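Local coordinates for protein ribokinase (Staphylococcus aureus, PDB 3RY7) that phosphorylates D-ribose at O-5 in a reaction that needs ATP and magnesium, giving D-ribose 5-phosphate, at residues N3-L8 and M53-T58; Q46-A51 and A79-S84. All blocks are in the same frame, centred on the assembly; numbering follows the deposited sequence.

Contact 1 of 2, residues N3-L8 and M53-T58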
loop_
_atom_site.group_PDB
_atom_site.type_symbol
_atom_site.label_atom_id
_atom_site.label_comp_id
_atom_site.label_asym_id
_atom_site.label_seq_id
_atom_site.Cartn_x
_atom_site.Cartn_y
_atom_site.Cartn_z
ATOM N N ASN A 3 16.868 18.114 14.300
ATOM C CA ASN A 3 16.078 18.905 15.238
ATOM C C ASN A 3 15.547 18.089 16.421
ATOM O O ASN A 3 15.238 16.910 16.281
ATOM C CB ASN A 3 14.889 19.539 14.509
ATOM C CG ASN A 3 15.312 20.588 13.511
ATOM O OD1 ASN A 3 16.397 21.155 13.614
ATOM N ND2 ASN A 3 14.451 20.856 12.533
ATOM N N LYS A 4 15.449 18.723 17.584
ATOM C CA LYS A 4 14.688 18.171 18.698
ATOM C C LYS A 4 13.263 18.692 18.587
ATOM O O LYS A 4 13.022 19.906 18.612
ATOM C CB LYS A 4 15.292 18.566 20.046
ATOM C CG LYS A 4 16.479 17.704 20.465
ATOM C CD LYS A 4 17.206 18.282 21.676
ATOM C CE LYS A 4 18.029 19.514 21.298
ATOM N NZ LYS A 4 18.744 20.098 22.468
ATOM N N VAL A 5 12.320 17.772 18.441
ATOM C CA VAL A 5 10.944 18.139 18.176
ATOM C C VAL A 5 10.029 17.521 19.238
ATOM O O VAL A 5 10.100 16.325 19.503
ATOM C CB VAL A 5 10.516 17.707 16.741
ATOM C CG1 VAL A 5 9.062 18.018 16.487
ATOM C CG2 VAL A 5 11.404 18.371 15.685
ATOM N N VAL A 6 9.206 18.354 19.870
ATOM C CA VAL A 6 8.138 17.865 20.730
ATOM C C VAL A 6 6.846 18.094 20.001
ATOM O O VAL A 6 6.583 19.202 19.534
ATOM C CB VAL A 6 8.065 18.621 22.089
ATOM C CG1 VAL A 6 6.795 18.255 22.839
ATOM C CG2 VAL A 6 9.291 18.323 22.940
ATOM N N ILE A 7 6.049 17.041 19.877
ATOM C CA ILE A 7 4.694 17.170 19.356
ATOM C C ILE A 7 3.714 17.142 20.524
ATOM O O ILE A 7 3.793 16.289 21.395
ATOM C CB ILE A 7 4.352 16.043 18.341
ATOM C CG1 ILE A 7 5.423 15.961 17.248
ATOM C CG2 ILE A 7 2.999 16.262 17.722
ATOM C CD1 ILE A 7 5.506 17.206 16.337
ATOM N N LEU A 8 2.798 18.069 20.525
ATOM C CA LEU A 8 1.711 18.060 21.440
ATOM C C LEU A 8 0.454 17.852 20.671
ATOM O O LEU A 8 0.109 18.661 19.872
ATOM C CB LEU A 8 1.641 19.359 22.195
ATOM C CG LEU A 8 0.550 19.427 23.240
ATOM C CD1 LEU A 8 0.867 18.615 24.415
ATOM C CD2 LEU A 8 0.234 20.806 23.589
ATOM N N MET A 53 11.468 10.985 9.926
ATOM C CA MET A 53 12.428 11.892 9.307
ATOM C C MET A 53 13.673 12.025 10.173
ATOM O O MET A 53 14.545 12.831 9.887
ATOM C CB MET A 53 11.802 13.266 9.091
ATOM C CG MET A 53 10.791 13.297 7.973
ATOM S SD MET A 53 11.340 12.168 6.688
ATOM C CE MET A 53 10.207 12.561 5.381
ATOM N N GLN A 54 13.724 11.250 11.252
ATOM C CA GLN A 54 14.883 11.182 12.147
ATOM C C GLN A 54 15.131 12.421 13.032
ATOM O O GLN A 54 16.229 12.618 13.563
ATOM C CB GLN A 54 16.134 10.776 11.374
ATOM C CG GLN A 54 15.911 9.497 10.588
ATOM C CD GLN A 54 17.204 8.834 10.153
ATOM O OE1 GLN A 54 18.260 9.032 10.764
ATOM N NE2 GLN A 54 17.125 8.028 9.095
ATOM N N ALA A 55 14.102 13.244 13.199
ATOM C CA ALA A 55 14.133 14.273 14.231
ATOM C C ALA A 55 14.090 13.571 15.589
ATOM O O ALA A 55 13.510 12.490 15.718
ATOM C CB ALA A 55 12.958 15.232 14.067
ATOM N N ASP A 56 14.744 14.163 16.582
ATOM C CA ASP A 56 14.684 13.700 17.962
ATOM C C ASP A 56 13.278 13.984 18.480
ATOM O O ASP A 56 12.981 15.125 18.866
ATOM C CB ASP A 56 15.672 14.513 18.797
ATOM C CG ASP A 56 16.770 13.673 19.406
ATOM O OD1 ASP A 56 16.767 13.524 20.649
ATOM O OD2 ASP A 56 17.645 13.190 18.647
ATOM N N THR A 57 12.415 12.971 18.492
ATOM C CA THR A 57 10.995 13.211 18.763
ATOM C C THR A 57 10.467 12.749 20.124
ATOM O O THR A 57 10.752 11.643 20.583
ATOM C CB THR A 57 10.112 12.580 17.686
ATOM O OG1 THR A 57 10.662 12.858 16.397
ATOM C CG2 THR A 57 8.665 13.116 17.791
ATOM N N THR A 58 9.673 13.621 20.740
ATOM C CA THR A 58 8.947 13.324 21.963
ATOM C C THR A 58 7.494 13.696 21.703
ATOM O O THR A 58 7.214 14.731 21.092
ATOM C CB THR A 58 9.493 14.154 23.131
ATOM O OG1 THR A 58 10.884 13.867 23.298
ATOM C CG2 THR A 58 8.756 13.843 24.422
#
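The carbonyl oxygen of Asp56 is approached by two groups of strand 4-8. Val5 N donates a nearly linear hydrogen bond to Asp56 O at 2.8 Å, with 173° at the hydrogen. Lys4 CA adds a CA-H...O contact to the same oxygen. Val5 also uses its carbonyl. Its oxygen accepts from Thr58 N at 3.0 Å, and Thr57 CA makes a second CA-H...O contact with it. One residue thus bonds to two residues that flank Thr57, the pattern of parallel strands. Asp56 N to Asn3 O is more bent, 142° at the hydrogen, and Ile7 N to Thr58 O closes the other end at 2.9 Å.

Side chains alternate between the two faces. On one, Lys4 and Asp56 lie side by side and point the same way. The touch is aliphatic: Lys4 CG sits 3.7 Å from Asp56 CB. The amine instead makes a weak bond to the carbonyl of Asn133. Next to them Val6 CG2 lies 4.2 Å from Thr58 CB. On the other face Val5 CG1 is anti to the backbone N (chi1 177°). This leaves CG2 beside that N, where it meets Ala55 CB at 3.9 Å. Thr57 OG1 turns back to Ala55 O at 3.0 Å, well above the carbonyl plane, and is also hydrogen-bonded to Thr50 OG1. This face is covered by helices 42-52 and 252-263.

Strand 4-8 is interior to the large sheet of the PfkB fold, and Lys4 and Val6 bond to Phe136 on its other flank. The pairing rests on the four main-chain bonds. Lys4 and Asp56 add only aliphatic contact on the exposed part of their face. On the face of Val5 and Thr57, the buried hydroxyl of Thr57 is satisfied by Ala55 O and Thr50 OG1.

Contact 2 of 2, residues Q46-A51 and A79-S84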
loop_
_atom_site.group_PDB
_atom_site.type_symbol
_atom_site.label_atom_id
_atom_site.label_comp_id
_atom_site.label_asym_id
_atom_site.label_seq_id
_atom_site.Cartn_x
_atom_site.Cartn_y
_atom_site.Cartn_z
ATOM N N GLN A 46 1.714 13.332 12.926
ATOM C CA GLN A 46 2.811 14.283 12.792
ATOM C C GLN A 46 4.022 13.803 13.570
ATOM O O GLN A 46 5.151 13.978 13.133
ATOM C CB GLN A 46 2.371 15.700 13.208
ATOM C CG GLN A 46 1.336 16.302 12.228
ATOM C CD GLN A 46 0.849 17.680 12.632
ATOM O OE1 GLN A 46 1.453 18.330 13.482
ATOM N NE2 GLN A 46 -0.242 18.138 12.014
ATOM N N ALA A 47 3.777 13.167 14.713
ATOM C CA ALA A 47 4.850 12.630 15.540
ATOM C C ALA A 47 5.617 11.520 14.810
ATOM O O ALA A 47 6.842 11.501 14.801
ATOM C CB ALA A 47 4.290 12.115 16.863
ATOM N N ILE A 48 4.884 10.590 14.206
ATOM C CA ILE A 48 5.498 9.501 13.460
ATOM C C ILE A 48 6.235 10.034 12.227
ATOM O O ILE A 48 7.310 9.563 11.900
ATOM C CB ILE A 48 4.450 8.445 13.027
ATOM C CG1 ILE A 48 4.023 7.599 14.234
ATOM C CG2 ILE A 48 5.008 7.562 11.898
ATOM C CD1 ILE A 48 2.689 6.886 14.042
ATOM N N ALA A 49 5.662 11.031 11.556
ATOM C CA ALA A 49 6.352 11.668 10.430
ATOM C C ALA A 49 7.672 12.310 10.856
ATOM O O ALA A 49 8.723 11.988 10.297
ATOM C CB ALA A 49 5.440 12.685 9.736
ATOM N N THR A 50 7.640 13.204 11.848
ATOM C CA THR A 50 8.879 13.870 12.243
ATOM C C THR A 50 9.906 12.835 12.694
ATOM O O THR A 50 11.095 12.963 12.397
ATOM C CB THR A 50 8.695 14.943 13.364
ATOM O OG1 THR A 50 8.631 14.302 14.642
ATOM C CG2 THR A 50 7.445 15.736 13.152
ATOM N N ALA A 51 9.446 11.803 13.397
ATOM C CA ALA A 51 10.347 10.765 13.907
ATOM C C ALA A 51 10.930 9.878 12.788
ATOM O O ALA A 51 12.088 9.470 12.842
ATOM C CB ALA A 51 9.641 9.918 14.961
ATOM N N ALA A 79 9.374 3.632 16.135
ATOM C CA ALA A 79 9.863 4.847 15.491
ATOM C C ALA A 79 10.849 5.610 16.377
ATOM O O ALA A 79 11.385 6.637 15.982
ATOM C CB ALA A 79 8.703 5.733 15.076
ATOM N N HIS A 80 11.086 5.091 17.571
ATOM C CA HIS A 80 11.988 5.724 18.534
ATOM C C HIS A 80 11.483 7.070 19.058
ATOM O O HIS A 80 12.265 7.964 19.419
ATOM C CB HIS A 80 13.416 5.813 17.983
ATOM C CG HIS A 80 14.069 4.477 17.809
ATOM N ND1 HIS A 80 14.205 3.866 16.579
ATOM C CD2 HIS A 80 14.582 3.611 18.716
ATOM C CE1 HIS A 80 14.791 2.693 16.734
ATOM N NE2 HIS A 80 15.030 2.513 18.022
ATOM N N ILE A 81 10.165 7.201 19.120
ATOM C CA ILE A 81 9.562 8.358 19.748
ATOM C C ILE A 81 9.624 8.177 21.253
ATOM O O ILE A 81 9.251 7.125 21.768
ATOM C CB ILE A 81 8.116 8.502 19.325
ATOM C CG1 ILE A 81 8.040 8.803 17.822
ATOM C CG2 ILE A 81 7.441 9.590 20.151
ATOM C CD1 ILE A 81 6.678 8.517 17.185
ATOM N N ASP A 82 10.114 9.188 21.962
ATOM C CA ASP A 82 10.184 9.104 23.419
ATOM C C ASP A 82 8.760 9.189 23.961
ATOM O O ASP A 82 8.057 10.170 23.733
ATOM C CB ASP A 82 11.089 10.203 23.994
ATOM C CG ASP A 82 11.126 10.213 25.527
ATOM O OD1 ASP A 82 11.816 11.075 26.109
ATOM O OD2 ASP A 82 10.471 9.369 26.161
ATOM N N THR A 83 8.334 8.139 24.653
ATOM C CA THR A 83 6.955 8.036 25.116
ATOM C C THR A 83 6.793 8.311 26.610
ATOM O O THR A 83 5.711 8.105 27.167
ATOM C CB THR A 83 6.375 6.659 24.782
ATOM O OG1 THR A 83 7.325 5.648 25.147
ATOM C CG2 THR A 83 6.104 6.550 23.275
ATOM N N SER A 84 7.858 8.814 27.237
ATOM C CA SER A 84 7.892 9.116 28.675
ATOM C C SER A 84 6.769 10.013 29.171
ATOM O O SER A 84 6.429 9.998 30.358
ATOM C CB SER A 84 9.204 9.808 29.040
ATOM O OG SER A 84 10.302 8.989 28.740
#
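Ile81 CD1 stands over one face of the Ala47 carbonyl, 3.8 Å from the oxygen and almost straight above its plane. That oxygen also accepts the helical bond from Ala51 N. Ala51 CB meets a second flat group, the Ala79 carbonyl, at a slant. It lies 3.9 Å from Ala79 O, about 43° out of the carbonyl plane.

Packing centres on Ile81. Its CG1 is beside the backbone N (chi1 -65°) and presses on Ala51 CB at 3.5 Å, tighter than a usual carbon contact. Its CD1 reaches toward the N-terminal end of the helix segment and meets Ile48 CG1 at 4.1 Å. The two isoleucine side chains cross at about a right angle. Ala79 completes the patch, its CB 4.3 Å from Ala51 CB. The alanine methyls let the loop come close to the helix, and the attraction across the contact is apolar.

A Schellman motif, with His80 at positive phi, ends helix 70-78. The contact joins helix 42-52 to the loop that follows. Phe76 of helix 70-78 packs on both Ile48 and Ile81. Phe59 of strand 56-64 packs on Ala47 and Ile81, and Ile48 also meets Gln292 of the second subunit.

How the contacts relate
The centres of contacts 1 and 2 are about 6 Å apart. Their segments alternate along the chain: 3-8, 46-51, 53-58, 79-84. Helix 42-52 runs almost directly into strand 56-64, so contact 2 uses the helix and contact 1 the strand that follows it. The two also touch. Asp82 N is probably hydrogen-bonded to Thr57 O at 2.9 Å, which joins the loop to the strand. Together they layer helix and loop against the large, mostly parallel sheet, at strand 56-64, next to its outermost strand 87-89. Gly41 to Asn45, which bind substrate, lead into and begin this helix. Gln46 NE2 bonds to Asp254 OD1 of the proton acceptor. The packing is consistent with this part of the sheet lying close to the ribose site.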